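Local coordinates for protein putative glucoamylase (Bacteroides uniformis, PDB 4GL3) that probably acts as a glycoside hydrolase, a putative glucoamylase of the six-hairpin clan that would release glucose from alpha-glucan chains, at residues A41-N46 and P374-A378; I65-R70 and E389-L395; C196-Y200 and V215-W220. All coordinates share one frame. Numbering follows the deposited sequence.

Contact 1. Residues A41-N46 and P374-A378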
loop_
_atom_site.group_PDB
_atom_site.type_symbol
_atom_site.label_atom_id
_atom_site.label_comp_id
_atom_site.label_asym_id
_atom_site.label_seq_id
_atom_site.Cartn_x
_atom_site.Cartn_y
_atom_site.Cartn_z
ATOM N N ALA A 41 2.202 -10.276 8.691
ATOM C CA ALA A 41 1.357 -10.823 7.637
ATOM C C ALA A 41 2.145 -11.739 6.719
ATOM O O ALA A 41 3.312 -11.468 6.373
ATOM C CB ALA A 41 0.738 -9.672 6.826
ATOM N N HIS A 42 1.538 -12.856 6.356
ATOM C CA HIS A 42 2.040 -13.693 5.279
ATOM C C HIS A 42 1.980 -12.924 3.945
ATOM O O HIS A 42 1.060 -12.124 3.700
ATOM C CB HIS A 42 1.197 -14.956 5.106
ATOM C CG HIS A 42 1.448 -16.017 6.113
ATOM N ND1 HIS A 42 0.764 -16.091 7.309
ATOM C CD2 HIS A 42 2.268 -17.086 6.080
ATOM C CE1 HIS A 42 1.189 -17.142 7.983
ATOM N NE2 HIS A 42 2.101 -17.761 7.258
ATOM N N GLU A 43 2.933 -13.201 3.058
ATOM C CA GLU A 43 2.913 -12.612 1.736
ATOM C C GLU A 43 1.677 -13.079 0.978
ATOM O O GLU A 43 1.086 -12.313 0.209
ATOM C CB GLU A 43 4.204 -12.977 0.948
ATOM C CG GLU A 43 4.152 -12.819 -0.592
ATOM C CD GLU A 43 4.276 -11.377 -1.215
ATOM O OE1 GLU A 43 4.825 -10.350 -0.614
ATOM O OE2 GLU A 43 3.801 -11.299 -2.411
ATOM N N ARG A 44 1.328 -14.348 1.158
ATOM C CA ARG A 44 0.163 -14.944 0.456
ATOM C C ARG A 44 -0.382 -16.140 1.271
ATOM O O ARG A 44 0.310 -16.655 2.147
ATOM C CB ARG A 44 0.541 -15.396 -0.974
ATOM C CG ARG A 44 1.661 -16.443 -1.003
ATOM C CD ARG A 44 1.990 -16.987 -2.392
ATOM N NE ARG A 44 2.145 -15.951 -3.415
ATOM C CZ ARG A 44 1.298 -15.706 -4.429
ATOM N NH1 ARG A 44 0.153 -16.390 -4.590
ATOM N NH2 ARG A 44 1.599 -14.737 -5.288
ATOM N N SER A 45 -1.614 -16.563 0.974
ATOM C CA SER A 45 -2.247 -17.658 1.639
ATOM C C SER A 45 -1.777 -19.002 1.090
ATOM O O SER A 45 -2.066 -20.014 1.689
ATOM C CB SER A 45 -3.773 -17.553 1.454
ATOM O OG SER A 45 -4.123 -17.539 0.060
ATOM N N ASN A 46 -1.114 -19.050 -0.058
ATOM C CA ASN A 46 -0.732 -20.355 -0.638
ATOM C C ASN A 46 0.792 -20.409 -0.933
ATOM O O ASN A 46 1.216 -20.882 -1.973
ATOM C CB ASN A 46 -1.593 -20.670 -1.879
ATOM C CG ASN A 46 -1.397 -19.662 -3.018
ATOM O OD1 ASN A 46 -0.927 -18.530 -2.805
ATOM N ND2 ASN A 46 -1.802 -20.063 -4.244
ATOM N N PRO A 374 -6.750 -18.943 -6.586
ATOM C CA PRO A 374 -6.975 -19.633 -5.348
ATOM C C PRO A 374 -6.397 -18.847 -4.158
ATOM O O PRO A 374 -6.495 -19.302 -3.045
ATOM C CB PRO A 374 -6.192 -20.951 -5.550
ATOM C CG PRO A 374 -4.994 -20.509 -6.331
ATOM C CD PRO A 374 -5.515 -19.424 -7.259
ATOM N N SER A 375 -5.809 -17.679 -4.377
ATOM C CA SER A 375 -4.973 -17.063 -3.399
ATOM C C SER A 375 -5.565 -15.760 -2.859
ATOM O O SER A 375 -6.458 -15.142 -3.446
ATOM C CB SER A 375 -3.634 -16.700 -4.072
ATOM O OG SER A 375 -3.928 -15.966 -5.241
ATOM N N TYR A 376 -5.007 -15.366 -1.738
ATOM C CA TYR A 376 -5.071 -14.012 -1.192
ATOM C C TYR A 376 -3.639 -13.524 -0.932
ATOM O O TYR A 376 -2.788 -14.301 -0.457
ATOM C CB TYR A 376 -5.790 -14.026 0.158
ATOM C CG TYR A 376 -7.141 -14.626 0.135
ATOM C CD1 TYR A 376 -7.324 -15.976 0.300
ATOM C CD2 TYR A 376 -8.265 -13.820 -0.091
ATOM C CE1 TYR A 376 -8.609 -16.527 0.280
ATOM C CE2 TYR A 376 -9.527 -14.352 -0.132
ATOM C CZ TYR A 376 -9.698 -15.701 0.050
ATOM O OH TYR A 376 -10.981 -16.219 0.006
ATOM N N LEU A 377 -3.385 -12.255 -1.215
ATOM C CA LEU A 377 -2.081 -11.620 -1.009
ATOM C C LEU A 377 -2.215 -10.456 -0.036
ATOM O O LEU A 377 -3.127 -9.629 -0.166
ATOM C CB LEU A 377 -1.533 -11.098 -2.341
ATOM C CG LEU A 377 -0.792 -12.061 -3.265
ATOM C CD1 LEU A 377 -1.618 -13.290 -3.590
ATOM C CD2 LEU A 377 -0.378 -11.319 -4.567
ATOM N N ALA A 378 -1.281 -10.358 0.914
ATOM C CA ALA A 378 -1.255 -9.211 1.845
ATOM C C ALA A 378 -1.358 -7.877 1.132
ATOM O O ALA A 378 -2.068 -6.968 1.591
ATOM C CB ALA A 378 0.022 -9.196 2.699
HETATM O O HOH W 1 -5.218 -19.704 -0.679
#
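The two loop segments run antiparallel and form a single beta bridge, Arg44 with Leu377, their CA atoms 4.3 Å apart. It is a non-hydrogen-bonded pair, flanked by two backbone bonds: Ala378 N gives to Glu43 O (3.1 Å, 153°) and Ser45 N to Tyr376 O (2.9 Å, 146°). The close CA spacing also permits CA-H...O contacts, with Arg44 CA 3.2 Å from Tyr376 O and Leu377 CA 3.5 Å from Glu43 O. The bridge ties the loop after helix 15-27 to the chain entering helix 378-393, with Leu377 at the N-cap position. Among the side chains, Leu377 CD1 covers one face of the Arg44 guanidinium, 3.7 Å from Arg44 NH1. That guanidinium also donates from NH1 to Asn46 OD1 (3.0 Å) and forms a salt bridge with Asp307, which in turn hydrogen-bonds Ser375 OG. Beyond the backbone bridge, Tyr376 N donates to Ser45 OG (3.0 Å, 160°), and one water joins Ser45 OG (2.5 Å) to Pro374 O (2.7 Å).

Contact 2. Residues I65-R70 and E389-L395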
loop_
_atom_site.group_PDB
_atom_site.type_symbol
_atom_site.label_atom_id
_atom_site.label_comp_id
_atom_site.label_asym_id
_atom_site.label_seq_id
_atom_site.Cartn_x
_atom_site.Cartn_y
_atom_site.Cartn_z
ATOM N N ILE A 65 -5.756 -0.952 13.253
ATOM C CA ILE A 65 -6.384 0.291 13.716
ATOM C C ILE A 65 -7.838 0.388 13.204
ATOM O O ILE A 65 -8.755 0.698 13.989
ATOM C CB ILE A 65 -5.586 1.547 13.303
ATOM C CG1 ILE A 65 -4.127 1.465 13.841
ATOM C CG2 ILE A 65 -6.291 2.812 13.821
ATOM C CD1 ILE A 65 -3.167 2.418 13.113
ATOM N N VAL A 66 -8.051 0.055 11.924
ATOM C CA VAL A 66 -9.401 0.007 11.329
ATOM C C VAL A 66 -10.290 -0.962 12.115
ATOM O O VAL A 66 -11.409 -0.640 12.519
ATOM C CB VAL A 66 -9.349 -0.370 9.827
ATOM C CG1 VAL A 66 -10.750 -0.588 9.231
ATOM C CG2 VAL A 66 -8.595 0.703 9.019
ATOM N N GLY A 67 -9.743 -2.134 12.397
ATOM C CA GLY A 67 -10.470 -3.180 13.143
ATOM C C GLY A 67 -10.884 -2.800 14.555
ATOM O O GLY A 67 -11.975 -3.179 15.001
ATOM N N ILE A 68 -10.034 -2.049 15.257
ATOM C CA ILE A 68 -10.403 -1.551 16.575
ATOM C C ILE A 68 -11.586 -0.589 16.450
ATOM O O ILE A 68 -12.571 -0.720 17.164
ATOM C CB ILE A 68 -9.262 -0.804 17.300
ATOM C CG1 ILE A 68 -8.095 -1.750 17.628
ATOM C CG2 ILE A 68 -9.800 -0.176 18.576
ATOM C CD1 ILE A 68 -6.796 -1.037 17.995
ATOM N N GLU A 69 -11.460 0.377 15.549
ATOM C CA GLU A 69 -12.492 1.394 15.338
ATOM C C GLU A 69 -13.799 0.806 14.819
ATOM O O GLU A 69 -14.842 1.340 15.126
ATOM C CB GLU A 69 -11.970 2.488 14.390
ATOM C CG GLU A 69 -10.920 3.352 15.066
ATOM C CD GLU A 69 -11.475 4.128 16.254
ATOM O OE1 GLU A 69 -12.526 4.787 16.094
ATOM O OE2 GLU A 69 -10.876 4.077 17.340
ATOM N N ARG A 70 -13.740 -0.277 14.034
ATOM C CA ARG A 70 -14.946 -0.955 13.551
ATOM C C ARG A 70 -15.493 -1.984 14.533
ATOM O O ARG A 70 -16.549 -2.566 14.290
ATOM C CB ARG A 70 -14.706 -1.625 12.197
ATOM C CG ARG A 70 -14.643 -0.643 11.029
ATOM C CD ARG A 70 -16.020 -0.140 10.640
ATOM N NE ARG A 70 -15.878 1.173 9.982
ATOM C CZ ARG A 70 -16.882 1.997 9.704
ATOM N NH1 ARG A 70 -18.132 1.643 9.975
ATOM N NH2 ARG A 70 -16.636 3.180 9.163
ATOM N N GLU A 389 -11.911 2.271 4.616
ATOM C CA GLU A 389 -12.084 3.094 5.810
ATOM C C GLU A 389 -11.793 4.597 5.552
ATOM O O GLU A 389 -12.503 5.467 6.080
ATOM C CB GLU A 389 -11.202 2.611 6.979
ATOM C CG GLU A 389 -11.553 3.261 8.298
ATOM C CD GLU A 389 -13.004 3.007 8.680
ATOM O OE1 GLU A 389 -13.444 1.853 8.453
ATOM O OE2 GLU A 389 -13.673 3.937 9.198
ATOM N N ASN A 390 -10.723 4.896 4.816
ATOM C CA ASN A 390 -10.451 6.270 4.447
ATOM C C ASN A 390 -11.645 6.935 3.746
ATOM O O ASN A 390 -11.987 8.072 4.062
ATOM C CB ASN A 390 -9.196 6.389 3.585
ATOM C CG ASN A 390 -7.925 6.348 4.409
ATOM O OD1 ASN A 390 -7.952 6.739 5.586
ATOM N ND2 ASN A 390 -6.794 5.879 3.797
ATOM N N TYR A 391 -12.271 6.226 2.813
ATOM C CA TYR A 391 -13.530 6.719 2.207
ATOM C C TYR A 391 -14.602 6.954 3.252
ATOM O O TYR A 391 -15.278 7.962 3.203
ATOM C CB TYR A 391 -14.059 5.732 1.167
ATOM C CG TYR A 391 -15.481 5.986 0.725
ATOM C CD1 TYR A 391 -15.813 7.157 0.048
ATOM C CD2 TYR A 391 -16.498 5.080 1.011
ATOM C CE1 TYR A 391 -17.100 7.408 -0.371
ATOM C CE2 TYR A 391 -17.802 5.323 0.583
ATOM C CZ TYR A 391 -18.070 6.497 -0.098
ATOM O OH TYR A 391 -19.321 6.778 -0.505
ATOM N N ARG A 392 -14.804 6.032 4.186
ATOM C CA ARG A 392 -15.932 6.197 5.117
ATOM C C ARG A 392 -15.701 7.239 6.240
ATOM O O ARG A 392 -16.614 7.875 6.637
ATOM C CB ARG A 392 -16.305 4.847 5.756
ATOM C CG ARG A 392 -16.631 3.713 4.776
ATOM C CD ARG A 392 -16.825 2.382 5.499
ATOM N NE ARG A 392 -18.175 2.279 6.029
ATOM C CZ ARG A 392 -18.673 1.197 6.629
ATOM N NH1 ARG A 392 -17.915 0.100 6.865
ATOM N NH2 ARG A 392 -19.930 1.218 7.012
ATOM N N THR A 393 -14.490 7.349 6.790
ATOM C CA THR A 393 -14.222 8.241 7.925
ATOM C C THR A 393 -12.874 9.019 7.834
ATOM O O THR A 393 -12.584 9.833 8.690
ATOM C CB THR A 393 -14.149 7.428 9.244
ATOM O OG1 THR A 393 -13.066 6.479 9.159
ATOM C CG2 THR A 393 -15.500 6.712 9.577
ATOM N N GLY A 394 -12.046 8.750 6.828
ATOM C CA GLY A 394 -10.717 9.350 6.745
ATOM C C GLY A 394 -9.778 8.958 7.892
ATOM O O GLY A 394 -8.776 9.631 8.105
ATOM N N LEU A 395 -10.086 7.857 8.595
ATOM C CA LEU A 395 -9.382 7.414 9.791
ATOM C C LEU A 395 -7.861 7.395 9.658
ATOM O O LEU A 395 -7.173 8.034 10.476
ATOM C CB LEU A 395 -9.830 6.002 10.213
ATOM C CG LEU A 395 -9.162 5.454 11.483
ATOM C CD1 LEU A 395 -9.570 6.281 12.735
ATOM C CD2 LEU A 395 -9.533 3.982 11.699
#
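Charge dominates this junction between the C-terminal ends of helices 54-69 and 378-393. Arg70 grips Glu389 in a two-point salt bridge: Arg70 NE gives to Glu389 OE1 (3.0 Å, 155°) and Arg70 NH2 to Glu389 OE2 (3.1 Å, 162°). Thr393 OG1, one helical turn on, donates to the same Glu389 OE2 (2.6 Å), while Gln23 of helix 15-27 bonds OE1. Stacking comes next. The Arg70 guanidinium lies flat on that of Arg392, centres 3.6 Å apart and planes at 11°, a like-charged pair. The apolar part is Leu395, whose CD2 reaches Glu69 CG (3.7 Å), Ile65 CG2 (4.0 Å) and Val66 CG2 (4.3 Å). Leu395 begins a new helix, with Gly394, at positive phi (63°), in its N-cap position. Two cations this close need compensation: Glu389 supplies it for Arg70, whereas Arg392 pairs with Asp16 and bonds Gln23 and Thr20, so the stack is held inside a network of acceptors linking three helices.

Contact 3. Residues C196-Y200 and V215-W220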
loop_
_atom_site.group_PDB
_atom_site.type_symbol
_atom_site.label_atom_id
_atom_site.label_comp_id
_atom_site.label_asym_id
_atom_site.label_seq_id
_atom_site.Cartn_x
_atom_site.Cartn_y
_atom_site.Cartn_z
ATOM N N CYS A 196 6.047 4.512 -5.140
ATOM C CA CYS A 196 7.029 4.779 -4.076
ATOM C C CYS A 196 7.114 6.219 -3.558
ATOM O O CYS A 196 8.103 6.581 -2.954
ATOM C CB CYS A 196 8.396 4.411 -4.635
ATOM S SG CYS A 196 8.527 2.741 -5.252
ATOM N N HIS A 197 6.127 7.062 -3.841
ATOM C CA HIS A 197 6.177 8.483 -3.454
ATOM C C HIS A 197 6.551 8.691 -1.967
ATOM O O HIS A 197 7.356 9.599 -1.588
ATOM C CB HIS A 197 4.811 9.125 -3.770
ATOM C CG HIS A 197 4.820 10.616 -3.858
ATOM N ND1 HIS A 197 3.654 11.344 -3.963
ATOM C CD2 HIS A 197 5.835 11.517 -3.880
ATOM C CE1 HIS A 197 3.953 12.632 -4.052
ATOM N NE2 HIS A 197 5.269 12.762 -4.026
ATOM N N ILE A 198 5.981 7.824 -1.137
ATOM C CA ILE A 198 6.085 7.927 0.314
ATOM C C ILE A 198 7.522 7.762 0.807
ATOM O O ILE A 198 7.878 8.259 1.900
ATOM C CB ILE A 198 5.144 6.893 1.031
ATOM C CG1 ILE A 198 4.946 7.230 2.496
ATOM C CG2 ILE A 198 5.687 5.473 0.960
ATOM C CD1 ILE A 198 3.974 8.323 2.734
ATOM N N VAL A 199 8.347 7.058 0.035
ATOM C CA VAL A 199 9.735 6.937 0.392
ATOM C C VAL A 199 10.429 8.304 0.465
ATOM O O VAL A 199 11.212 8.559 1.387
ATOM C CB VAL A 199 10.507 5.996 -0.593
ATOM C CG1 VAL A 199 11.956 5.820 -0.116
ATOM C CG2 VAL A 199 9.780 4.650 -0.700
ATOM N N TYR A 200 10.149 9.175 -0.507
ATOM C CA TYR A 200 10.738 10.519 -0.526
ATOM C C TYR A 200 10.137 11.412 0.542
ATOM O O TYR A 200 10.870 12.185 1.169
ATOM C CB TYR A 200 10.592 11.179 -1.897
ATOM C CG TYR A 200 11.570 10.611 -2.904
ATOM C CD1 TYR A 200 11.287 9.424 -3.613
ATOM C CD2 TYR A 200 12.813 11.210 -3.115
ATOM C CE1 TYR A 200 12.216 8.871 -4.502
ATOM C CE2 TYR A 200 13.740 10.657 -4.004
ATOM C CZ TYR A 200 13.454 9.497 -4.692
ATOM O OH TYR A 200 14.399 8.975 -5.597
ATOM N N VAL A 215 17.156 15.893 -3.655
ATOM C CA VAL A 215 16.972 14.459 -3.835
ATOM C C VAL A 215 15.564 14.208 -4.398
ATOM O O VAL A 215 15.383 13.363 -5.297
ATOM C CB VAL A 215 17.252 13.678 -2.512
ATOM C CG1 VAL A 215 16.801 12.208 -2.539
ATOM C CG2 VAL A 215 18.734 13.785 -2.097
ATOM N N TYR A 216 14.577 14.927 -3.874
ATOM C CA TYR A 216 13.211 14.814 -4.380
ATOM C C TYR A 216 13.096 15.439 -5.788
ATOM O O TYR A 216 12.632 14.801 -6.730
ATOM C CB TYR A 216 12.231 15.528 -3.437
ATOM C CG TYR A 216 10.777 15.445 -3.802
ATOM C CD1 TYR A 216 10.129 14.241 -3.830
ATOM C CD2 TYR A 216 10.047 16.586 -4.082
ATOM C CE1 TYR A 216 8.797 14.159 -4.118
ATOM C CE2 TYR A 216 8.719 16.517 -4.394
ATOM C CZ TYR A 216 8.090 15.299 -4.409
ATOM O OH TYR A 216 6.741 15.219 -4.717
ATOM N N HIS A 217 13.504 16.695 -5.918
ATOM C CA HIS A 217 13.268 17.430 -7.164
ATOM C C HIS A 217 14.067 16.905 -8.370
ATOM O O HIS A 217 13.544 16.879 -9.478
ATOM C CB HIS A 217 13.490 18.939 -6.951
ATOM C CG HIS A 217 12.517 19.521 -5.979
ATOM N ND1 HIS A 217 11.162 19.616 -6.255
ATOM C CD2 HIS A 217 12.683 19.996 -4.723
ATOM C CE1 HIS A 217 10.550 20.155 -5.213
ATOM N NE2 HIS A 217 11.447 20.401 -4.273
ATOM N N LYS A 218 15.302 16.447 -8.153
ATOM C CA LYS A 218 16.117 15.867 -9.248
ATOM C C LYS A 218 16.022 14.359 -9.404
ATOM O O LYS A 218 16.172 13.851 -10.486
ATOM C CB LYS A 218 17.583 16.218 -9.051
ATOM C CG LYS A 218 17.841 17.696 -9.161
ATOM C CD LYS A 218 19.332 17.935 -8.967
ATOM C CE LYS A 218 19.769 19.315 -9.401
ATOM N NZ LYS A 218 19.609 20.253 -8.248
ATOM N N GLY A 219 15.785 13.635 -8.327
ATOM C CA GLY A 219 15.705 12.201 -8.405
ATOM C C GLY A 219 14.298 11.678 -8.669
ATOM O O GLY A 219 14.040 11.053 -9.683
ATOM N N TRP A 220 13.378 11.901 -7.739
ATOM C CA TRP A 220 12.025 11.442 -7.929
ATOM C C TRP A 220 11.365 12.105 -9.129
ATOM O O TRP A 220 10.758 11.413 -9.938
ATOM C CB TRP A 220 11.183 11.666 -6.680
ATOM C CG TRP A 220 9.751 11.387 -6.806
ATOM C CD1 TRP A 220 8.768 12.319 -6.921
ATOM C CD2 TRP A 220 9.088 10.112 -6.802
ATOM N NE1 TRP A 220 7.562 11.728 -6.948
ATOM C CE2 TRP A 220 7.715 10.369 -6.909
ATOM C CE3 TRP A 220 9.520 8.794 -6.754
ATOM C CZ2 TRP A 220 6.766 9.363 -6.936
ATOM C CZ3 TRP A 220 8.583 7.787 -6.773
ATOM C CH2 TRP A 220 7.219 8.070 -6.873
#
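A buried aromatic cluster, His197, Tyr200, Tyr216 and Trp220, packs the start of helix 197-205 against the end of helix 213-220. Tyr200 is its knob, seated in a hole formed by Val215, Tyr216, Gly219 and Trp220. CB of Trp220 stands 3.6 Å from the centroid of the Tyr200 ring and only 6° off its normal, a well-centred CH-pi contact. Tyr200 CE2 touches Val215 CG1 (3.7 Å), and Tyr200 CB meets Tyr216 CD1 (3.7 Å). The Trp220 indole in turn covers the beginning of the other helix: His197 CA lies 4.0 Å from the centroid of its six-membered ring, 28° off the normal, and Cys196 CB is 4.0 Å from Trp220 CZ3. The His197 ring and the five-membered ring of Trp220 are almost parallel (3°), but with centroids 4.9 Å apart they are slid sideways and barely overlap. A wider pi-type turn at 215-220 carries all four residues of the hole; Trp220 N reaches back to Val215 O in a weak bond (3.5 Å). At Gly219 a beta carbon would fall 2.7 Å from Val215 O, a clash that the absence of a side chain avoids. The single hydrogen bond across the segments runs from His197 NE2 to Tyr216 OH (2.9 Å, 166°). Tyr216 OH also bonds Asp266, His197 ND1 bonds Tyr256, and Tyr200 OH bonds Ile190 O. The polar ring atoms of His197, Tyr200 and Tyr216 are therefore matched with partners, so the cluster can be buried while its ring faces and edges supply the apolar packing.

How the contacts relate
Contacts 1 and 2 share helix 378-393: contact 1 sits at its N-terminal entry, contact 2 at its C-terminal end, their centres 23 Å apart. Along the chain their segments alternate (41-46, 65-70, 374-378, 389-395), so both join the N-terminal region to the C-terminal one across more than 300 residues. Contact 3 is local, its segments 15 residues apart at the closest ends, and is nested inside both loops; its centre lies 30 Å from contact 1, on the opposite side of the chain's centre, and 28 Å from contact 2. None touches another. Such N- to C-terminal closure is consistent with the helical toroid of six-hairpin glycosidases, while contact 3 packs two helices close in sequence, 197-205 and 213-220, against each other.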